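Local coordinates for protein serine protease inhibitor (Schistosoma haematobium, PDB 3STO) that has the serpin fold and probably inhibits serine endopeptidases, at residues 260-263 against 264-267. Sequence-based numbering, arbitrary orientation.
Sequences PLEK and WSLN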
ATOM      1  N   PRO A 260     -13.648   1.603 -16.377  1.00 21.53           N
ATOM      2  CA  PRO A 260     -15.063   1.298 -16.645  1.00 19.40           C
ATOM      3  C   PRO A 260     -15.421   1.597 -18.100  1.00 15.42           C
ATOM      4  O   PRO A 260     -14.925   2.568 -18.691  1.00 16.34           O
ATOM      5  CB  PRO A 260     -15.797   2.257 -15.723  1.00 14.85           C
ATOM      6  CG  PRO A 260     -14.813   2.545 -14.624  1.00 16.93           C
ATOM      7  CD  PRO A 260     -13.491   2.623 -15.323  1.00 13.57           C
ATOM      8  N   LEU A 261     -16.275   0.760 -18.670  1.00 23.97           N
ATOM      9  CA  LEU A 261     -16.691   0.940 -20.062  1.00 27.38           C
ATOM     10  C   LEU A 261     -17.485   2.228 -20.341  1.00 27.66           C
ATOM     11  O   LEU A 261     -17.509   2.719 -21.455  1.00 31.29           O
ATOM     12  CB  LEU A 261     -17.394  -0.311 -20.580  1.00 17.98           C
ATOM     13  CG  LEU A 261     -16.346  -1.427 -20.679  1.00 17.99           C
ATOM     14  CD1 LEU A 261     -16.942  -2.776 -21.042  1.00 26.42           C
ATOM     15  CD2 LEU A 261     -15.294  -1.029 -21.683  1.00 17.77           C
ATOM     16  N   GLU A 262     -18.107   2.813 -19.337  1.00 27.94           N
ATOM     17  CA  GLU A 262     -18.718   4.104 -19.587  1.00 31.38           C
ATOM     18  C   GLU A 262     -18.242   5.080 -18.529  1.00 30.35           C
ATOM     19  O   GLU A 262     -17.475   4.713 -17.651  1.00 24.66           O
ATOM     20  CB  GLU A 262     -20.240   4.009 -19.607  1.00 37.58           C
ATOM     21  CG  GLU A 262     -20.865   4.364 -18.278  1.00 56.16           C
ATOM     22  CD  GLU A 262     -20.889   3.204 -17.330  1.00 50.42           C
ATOM     23  OE1 GLU A 262     -21.869   2.427 -17.415  1.00 54.90           O
ATOM     24  OE2 GLU A 262     -19.941   3.068 -16.517  1.00 46.33           O
ATOM     25  N   LYS A 263     -18.676   6.329 -18.615  1.00 28.89           N
ATOM     26  CA  LYS A 263     -18.059   7.331 -17.779  1.00 30.00           C
ATOM     27  C   LYS A 263     -18.802   7.555 -16.465  1.00 22.82           C
ATOM     28  O   LYS A 263     -18.316   8.258 -15.602  1.00 27.31           O
ATOM     29  CB  LYS A 263     -17.952   8.649 -18.538  1.00 20.87           C
ATOM     30  CG  LYS A 263     -19.307   9.350 -18.776  1.00 27.98           C
ATOM     31  CD  LYS A 263     -19.129  10.503 -19.755  1.00 25.27           C
ATOM     32  CE  LYS A 263     -20.374  11.336 -19.852  1.00 29.45           C
ATOM     33  NZ  LYS A 263     -20.132  12.546 -20.711  1.00 49.59           N
ATOM     34  N   TRP A 264     -19.998   7.002 -16.321  1.00 27.02           N
ATOM     35  CA  TRP A 264     -20.826   7.425 -15.188  1.00 42.07           C
ATOM     36  C   TRP A 264     -20.657   6.579 -13.925  1.00 32.19           C
ATOM     37  O   TRP A 264     -20.928   7.069 -12.844  1.00 34.39           O
ATOM     38  CB  TRP A 264     -22.313   7.501 -15.558  1.00 32.46           C
ATOM     39  CG  TRP A 264     -22.641   8.434 -16.708  1.00 35.64           C
ATOM     40  CD1 TRP A 264     -22.685   9.799 -16.682  1.00 28.47           C
ATOM     41  CD2 TRP A 264     -23.003   8.045 -18.034  1.00 22.56           C
ATOM     42  NE1 TRP A 264     -23.044  10.282 -17.915  1.00 36.50           N
ATOM     43  CE2 TRP A 264     -23.235   9.224 -18.764  1.00 32.65           C
ATOM     44  CE3 TRP A 264     -23.129   6.809 -18.678  1.00 21.15           C
ATOM     45  CZ2 TRP A 264     -23.569   9.205 -20.108  1.00 28.73           C
ATOM     46  CZ3 TRP A 264     -23.472   6.789 -19.984  1.00 28.27           C
ATOM     47  CH2 TRP A 264     -23.697   7.979 -20.697  1.00 31.74           C
ATOM     48  N   SER A 265     -20.223   5.325 -14.089  1.00 33.42           N
ATOM     49  CA  SER A 265     -20.156   4.326 -13.014  1.00 31.02           C
ATOM     50  C   SER A 265     -18.832   3.536 -12.965  1.00 29.41           C
ATOM     51  O   SER A 265     -18.235   3.243 -13.986  1.00 30.61           O
ATOM     52  CB  SER A 265     -21.293   3.332 -13.176  1.00 19.55           C
ATOM     53  OG  SER A 265     -21.144   2.260 -12.259  1.00 25.06           O
ATOM     54  N   LEU A 266     -18.387   3.186 -11.773  1.00 23.79           N
ATOM     55  CA  LEU A 266     -17.212   2.359 -11.620  1.00 17.91           C
ATOM     56  C   LEU A 266     -17.494   0.889 -12.015  1.00 23.18           C
ATOM     57  O   LEU A 266     -16.574   0.141 -12.349  1.00 22.95           O
ATOM     58  CB  LEU A 266     -16.735   2.423 -10.191  1.00 17.26           C
ATOM     59  CG  LEU A 266     -15.643   3.387  -9.747  1.00 24.30           C
ATOM     60  CD1 LEU A 266     -15.191   4.301 -10.822  1.00 21.38           C
ATOM     61  CD2 LEU A 266     -16.074   4.141  -8.495  1.00 22.70           C
ATOM     62  N   ASN A 267     -18.760   0.484 -12.015  1.00 20.43           N
ATOM     63  CA  ASN A 267     -19.108  -0.879 -12.404  1.00 18.50           C
ATOM     64  C   ASN A 267     -18.395  -1.918 -11.517  1.00 23.40           C
ATOM     65  O   ASN A 267     -18.238  -1.692 -10.312  1.00 29.18           O
ATOM     66  CB  ASN A 267     -18.802  -1.101 -13.899  1.00 24.94           C
ATOM     67  CG  ASN A 267     -19.802  -0.378 -14.824  1.00 38.72           C
ATOM     68  OD1 ASN A 267     -20.924  -0.051 -14.416  1.00 40.12           O
ATOM     69  ND2 ASN A 267     -19.393  -0.128 -16.075  1.00 37.39           N
TER
HETATM   70  O   HOH W   1     -23.010   0.588 -15.996  1.00 28.93           O
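K263 and W264, neighbours in the chain, lay their side chains against each other on the surface of the loop that leads from strand 253-260 to helix 269-273. The aliphatic part of the lysine covers one face of the indole: K263 CG sits 3.8 Å from the centroid of the five-membered ring of W264 and almost exactly on its normal, a CH-pi contact. The extended lysine chain beyond CG runs on obliquely, bringing K263 CE to 3.5 Å from W264 NE1. The lysine also makes a cation-pi interaction with Y213.

E262 meets the benzo part of the same indole, crossing it at about a right angle, with E262 CG 3.4 Å from W264 CE3. A bend at chi2 (-84°) turns the carboxylate away from the ring and toward S265 N. There the backbone N of S265 gives E262 OE2 a weak hydrogen bond of 3.3 Å, bent to 140° at the hydrogen. The other oxygen is reached through water: one molecule donates both to E262 OE1 and to N267 OD1, bridging carboxylate and amide, whose planes are 60° apart. On its other branch, N267 ND2 is hydrogen-bonded to the carbonyl of G240. Within 265-267, S265 OG accepts from N267 N at 3.0 Å in an ST turn, while P260 packs its ring CB 3.2 Å from S265 O.

The polar link across the loop thus consists of one weak direct bond and a water bridge, whereas the ST turn shapes the 265-267 backbone. Both branches of the N267 amide have partners, which should restrict its rotation. E262 receives one water bond and the weak N-H bond, but its OE2 also lies 3.1 Å from S265 O, an approach of two acceptors that would probably offset part of their stabilisation of a charged carboxylate.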